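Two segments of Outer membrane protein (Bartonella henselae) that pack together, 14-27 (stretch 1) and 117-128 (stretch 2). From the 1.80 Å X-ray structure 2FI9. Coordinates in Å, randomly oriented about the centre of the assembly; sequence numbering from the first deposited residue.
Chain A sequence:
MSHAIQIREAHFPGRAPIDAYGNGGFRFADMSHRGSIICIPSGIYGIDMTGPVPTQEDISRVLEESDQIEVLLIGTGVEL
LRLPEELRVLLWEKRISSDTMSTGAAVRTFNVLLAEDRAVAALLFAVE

Stretch 1 14-27: GRAPIDAYGNGGFR
Stretch 2, residues 117-128: DRAVAALLFAVE

Phe-26 anchors the apolar centre. Its CA-to-CB bond points toward stretch 2, and chi1 -62° (m) with chi2 -80° brings CZ to 3.5 Å from Leu-124 CB and CE2 to 3.7 Å from Ala-126 CB. Phe-125 O lies at the ring edge, 3.9 Å from Phe-26 CZ. Leu-124 (m, t) extends the patch: its CD1 is 4.2 Å from CG1 of Ile-18 (m, m). These carbon-to-carbon contacts are van der Waals packing; Phe-26, Leu-124 and Ile-18 are buried, so it keeps apolar surface from water. Tyr-21 (chi1 62°, p; chi2 96°) meets Val-127 (m) edge-on, with CD1 of the former 3.9 Å from CG2 of the latter.

Stretch 1 doubles back through a type I' turn, Gly-22 to Gly-25, closed by Gly-25 N to Gly-22 O at 3.1 Å. The central residues Asn-23 (phi/psi 61/35) and Gly-24 (65/19) both have positive phi, as does Gly-22 (106/168). The turn aims its amides at the C-terminal end: Asn-23 N donates to Glu-128 O (2.7 Å, 174°) and Gly-24 N to Val-127 O (3.0 Å, 144°). CA atoms pair Asn-23 with Glu-128 (4.4 Å) and Gly-25 with Ala-126 (5.0 Å), so the chains run antiparallel here. Water 1 bridges them, accepting from Gly-22 N (2.9 Å) and Val-127 N (2.8 Å) and donating to Gly-25 O (2.7 Å).

At the far polar edge, Arg-15 (m, t, m; chi4 177°) reaches the strand at Val-120, where its NH1 donates to Val-120 O (2.9 Å, 155°) near the guanidinium plane.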

# COMPACT_ATOMS: atom_id res chain seq x y z
N GLY A 14 10.75 -1.16 8.38
CA GLY A 14 9.56 -0.64 9.04
C GLY A 14 8.86 0.33 8.10
O GLY A 14 9.31 0.53 6.97
N ARG A 15 7.78 0.95 8.56
CA ARG A 15 7.10 1.98 7.77
C ARG A 15 7.85 3.31 7.87
O ARG A 15 8.46 3.59 8.89
CB ARG A 15 5.67 2.17 8.26
CG ARG A 15 4.77 1.01 7.89
CD ARG A 15 3.51 1.00 8.72
NE ARG A 15 3.80 0.77 10.14
CZ ARG A 15 2.88 0.78 11.09
NH1 ARG A 15 1.60 1.01 10.78
NH2 ARG A 15 3.23 0.55 12.35
N ALA A 16 7.77 4.12 6.83
CA ALA A 16 8.34 5.47 6.82
C ALA A 16 7.42 6.34 5.98
O ALA A 16 6.73 5.82 5.12
CB ALA A 16 9.74 5.46 6.19
N PRO A 17 7.41 7.67 6.20
CA PRO A 17 6.63 8.46 5.24
C PRO A 17 7.16 8.25 3.82
O PRO A 17 8.37 8.05 3.63
CB PRO A 17 6.87 9.92 5.68
CG PRO A 17 7.43 9.84 7.06
CD PRO A 17 8.01 8.48 7.27
N ILE A 18 6.26 8.28 2.85
CA ILE A 18 6.63 8.21 1.44
C ILE A 18 6.80 9.66 0.97
O ILE A 18 5.82 10.41 0.89
CB ILE A 18 5.57 7.45 0.59
CG1 ILE A 18 5.33 6.03 1.12
CG2 ILE A 18 5.95 7.43 -0.90
CD1 ILE A 18 6.56 5.22 1.43
N ASP A 19 8.05 10.03 0.68
CA ASP A 19 8.41 11.42 0.37
C ASP A 19 8.10 11.86 -1.06
O ASP A 19 8.05 13.06 -1.33
CB ASP A 19 9.88 11.67 0.72
CG ASP A 19 10.18 11.39 2.17
OD1 ASP A 19 9.32 11.70 3.02
OD2 ASP A 19 11.26 10.86 2.48
N ALA A 20 7.90 10.91 -1.97
CA ALA A 20 7.61 11.21 -3.36
C ALA A 20 7.04 10.00 -4.08
O ALA A 20 7.26 8.86 -3.66
CB ALA A 20 8.85 11.71 -4.08
N TYR A 21 6.27 10.27 -5.13
CA TYR A 21 5.80 9.24 -6.05
C TYR A 21 5.91 9.85 -7.45
O TYR A 21 6.22 11.04 -7.60
CB TYR A 21 4.35 8.83 -5.73
CG TYR A 21 3.34 9.95 -5.85
CD1 TYR A 21 2.59 10.11 -7.01
CD2 TYR A 21 3.14 10.85 -4.80
CE1 TYR A 21 1.66 11.15 -7.13
CE2 TYR A 21 2.21 11.90 -4.92
CZ TYR A 21 1.49 12.04 -6.08
OH TYR A 21 0.57 13.05 -6.20
N GLY A 22 5.65 9.04 -8.47
CA GLY A 22 5.90 9.44 -9.85
C GLY A 22 7.13 8.74 -10.37
O GLY A 22 7.89 8.14 -9.59
N ASN A 23 7.33 8.82 -11.68
CA ASN A 23 8.54 8.31 -12.31
C ASN A 23 8.72 6.80 -12.11
O ASN A 23 9.84 6.30 -11.97
CB ASN A 23 9.78 9.07 -11.81
CG ASN A 23 11.05 8.73 -12.60
OD1 ASN A 23 11.00 8.56 -13.82
ND2 ASN A 23 12.18 8.62 -11.90
N GLY A 24 7.59 6.10 -12.10
CA GLY A 24 7.56 4.65 -11.95
C GLY A 24 8.07 4.17 -10.60
O GLY A 24 8.43 3.00 -10.44
N GLY A 25 8.12 5.06 -9.62
CA GLY A 25 8.52 4.62 -8.30
C GLY A 25 8.18 5.52 -7.14
O GLY A 25 7.23 6.32 -7.17
N PHE A 26 9.00 5.39 -6.10
CA PHE A 26 8.77 6.07 -4.84
C PHE A 26 10.08 6.47 -4.22
O PHE A 26 11.13 5.84 -4.47
CB PHE A 26 7.99 5.15 -3.88
CG PHE A 26 6.63 4.77 -4.39
CD1 PHE A 26 5.55 5.66 -4.27
CD2 PHE A 26 6.43 3.55 -5.02
CE1 PHE A 26 4.28 5.31 -4.76
CE2 PHE A 26 5.19 3.20 -5.51
CZ PHE A 26 4.10 4.09 -5.40
N ARG A 27 10.02 7.52 -3.41
CA ARG A 27 11.16 7.91 -2.58
C ARG A 27 10.75 7.86 -1.12
O ARG A 27 9.69 8.35 -0.74
CB ARG A 27 11.65 9.32 -2.93
CG ARG A 27 11.98 9.52 -4.40
CD ARG A 27 12.49 10.93 -4.62
NE ARG A 27 13.85 11.04 -4.11
CZ ARG A 27 14.37 12.10 -3.51
NH1 ARG A 27 15.63 12.05 -3.10
NH2 ARG A 27 13.66 13.21 -3.32
N ASP A 117 0.15 7.57 14.25
CA ASP A 117 0.39 6.26 14.87
C ASP A 117 -0.75 5.26 14.71
O ASP A 117 -0.98 4.43 15.59
CB ASP A 117 0.75 6.41 16.37
CG ASP A 117 1.97 7.28 16.60
OD1 ASP A 117 3.01 7.05 15.94
OD2 ASP A 117 1.89 8.20 17.44
N ARG A 118 -1.47 5.35 13.60
CA ARG A 118 -2.54 4.38 13.30
C ARG A 118 -1.89 3.11 12.76
O ARG A 118 -0.82 3.17 12.15
CB ARG A 118 -3.51 4.94 12.26
CG ARG A 118 -3.94 6.41 12.46
CD ARG A 118 -4.67 6.68 13.79
NE ARG A 118 -5.83 5.79 13.93
CZ ARG A 118 -7.03 6.02 13.41
NH1 ARG A 118 -8.00 5.13 13.58
NH2 ARG A 118 -7.27 7.12 12.70
N ALA A 119 -2.53 1.96 13.00
CA ALA A 119 -2.08 0.69 12.43
C ALA A 119 -2.43 0.64 10.93
O ALA A 119 -3.32 -0.09 10.51
CB ALA A 119 -2.70 -0.51 13.20
N VAL A 120 -1.71 1.44 10.14
CA VAL A 120 -2.00 1.62 8.72
C VAL A 120 -0.96 0.93 7.84
O VAL A 120 0.25 0.87 8.17
CB VAL A 120 -2.08 3.15 8.36
CG1 VAL A 120 -0.75 3.83 8.55
CG2 VAL A 120 -2.65 3.39 6.93
N ALA A 121 -1.46 0.39 6.73
CA ALA A 121 -0.65 -0.25 5.71
C ALA A 121 -1.03 0.38 4.39
O ALA A 121 -2.13 0.93 4.26
CB ALA A 121 -0.90 -1.77 5.67
N ALA A 122 -0.15 0.30 3.40
CA ALA A 122 -0.46 0.79 2.06
C ALA A 122 0.07 -0.16 0.99
O ALA A 122 1.17 -0.70 1.13
CB ALA A 122 0.13 2.18 1.86
N LEU A 123 -0.72 -0.37 -0.06
CA LEU A 123 -0.26 -1.05 -1.25
C LEU A 123 -0.29 0.01 -2.33
O LEU A 123 -1.34 0.58 -2.60
CB LEU A 123 -1.22 -2.19 -1.61
CG LEU A 123 -0.94 -2.94 -2.91
CD1 LEU A 123 0.47 -3.46 -2.98
CD2 LEU A 123 -1.93 -4.11 -3.09
N LEU A 124 0.86 0.28 -2.94
CA LEU A 124 0.93 1.44 -3.83
C LEU A 124 1.42 1.06 -5.23
O LEU A 124 2.58 0.70 -5.39
CB LEU A 124 1.84 2.51 -3.22
CG LEU A 124 1.51 2.96 -1.79
CD1 LEU A 124 2.63 3.76 -1.16
CD2 LEU A 124 0.22 3.78 -1.73
N PHE A 125 0.53 1.16 -6.22
CA PHE A 125 0.94 0.98 -7.61
C PHE A 125 1.71 2.19 -8.06
O PHE A 125 1.23 3.31 -7.96
CB PHE A 125 -0.26 0.78 -8.51
CG PHE A 125 0.09 0.53 -9.95
CD1 PHE A 125 0.62 -0.70 -10.35
CD2 PHE A 125 -0.16 1.50 -10.93
CE1 PHE A 125 0.93 -0.94 -11.68
CE2 PHE A 125 0.12 1.24 -12.28
CZ PHE A 125 0.67 0.03 -12.65
N ALA A 126 2.92 1.96 -8.56
CA ALA A 126 3.81 3.05 -8.96
C ALA A 126 3.31 3.65 -10.25
O ALA A 126 3.12 2.93 -11.23
CB ALA A 126 5.20 2.53 -9.15
N VAL A 127 3.10 4.96 -10.25
CA VAL A 127 2.64 5.69 -11.42
C VAL A 127 3.77 6.46 -12.08
O VAL A 127 4.79 6.77 -11.44
CB VAL A 127 1.49 6.71 -11.08
CG1 VAL A 127 0.21 5.99 -10.71
CG2 VAL A 127 1.91 7.64 -9.97
N GLU A 128 3.59 6.78 -13.36
CA GLU A 128 4.49 7.70 -14.05
C GLU A 128 4.36 9.09 -13.42
O GLU A 128 5.35 9.79 -13.27
CB GLU A 128 4.15 7.78 -15.54
CG GLU A 128 4.46 6.53 -16.32
CD GLU A 128 5.95 6.28 -16.45
OE1 GLU A 128 6.34 5.09 -16.50
OE2 GLU A 128 6.74 7.26 -16.48
OXT GLU A 128 3.25 9.51 -13.03
O HOH W 1 4.87 6.22 -8.49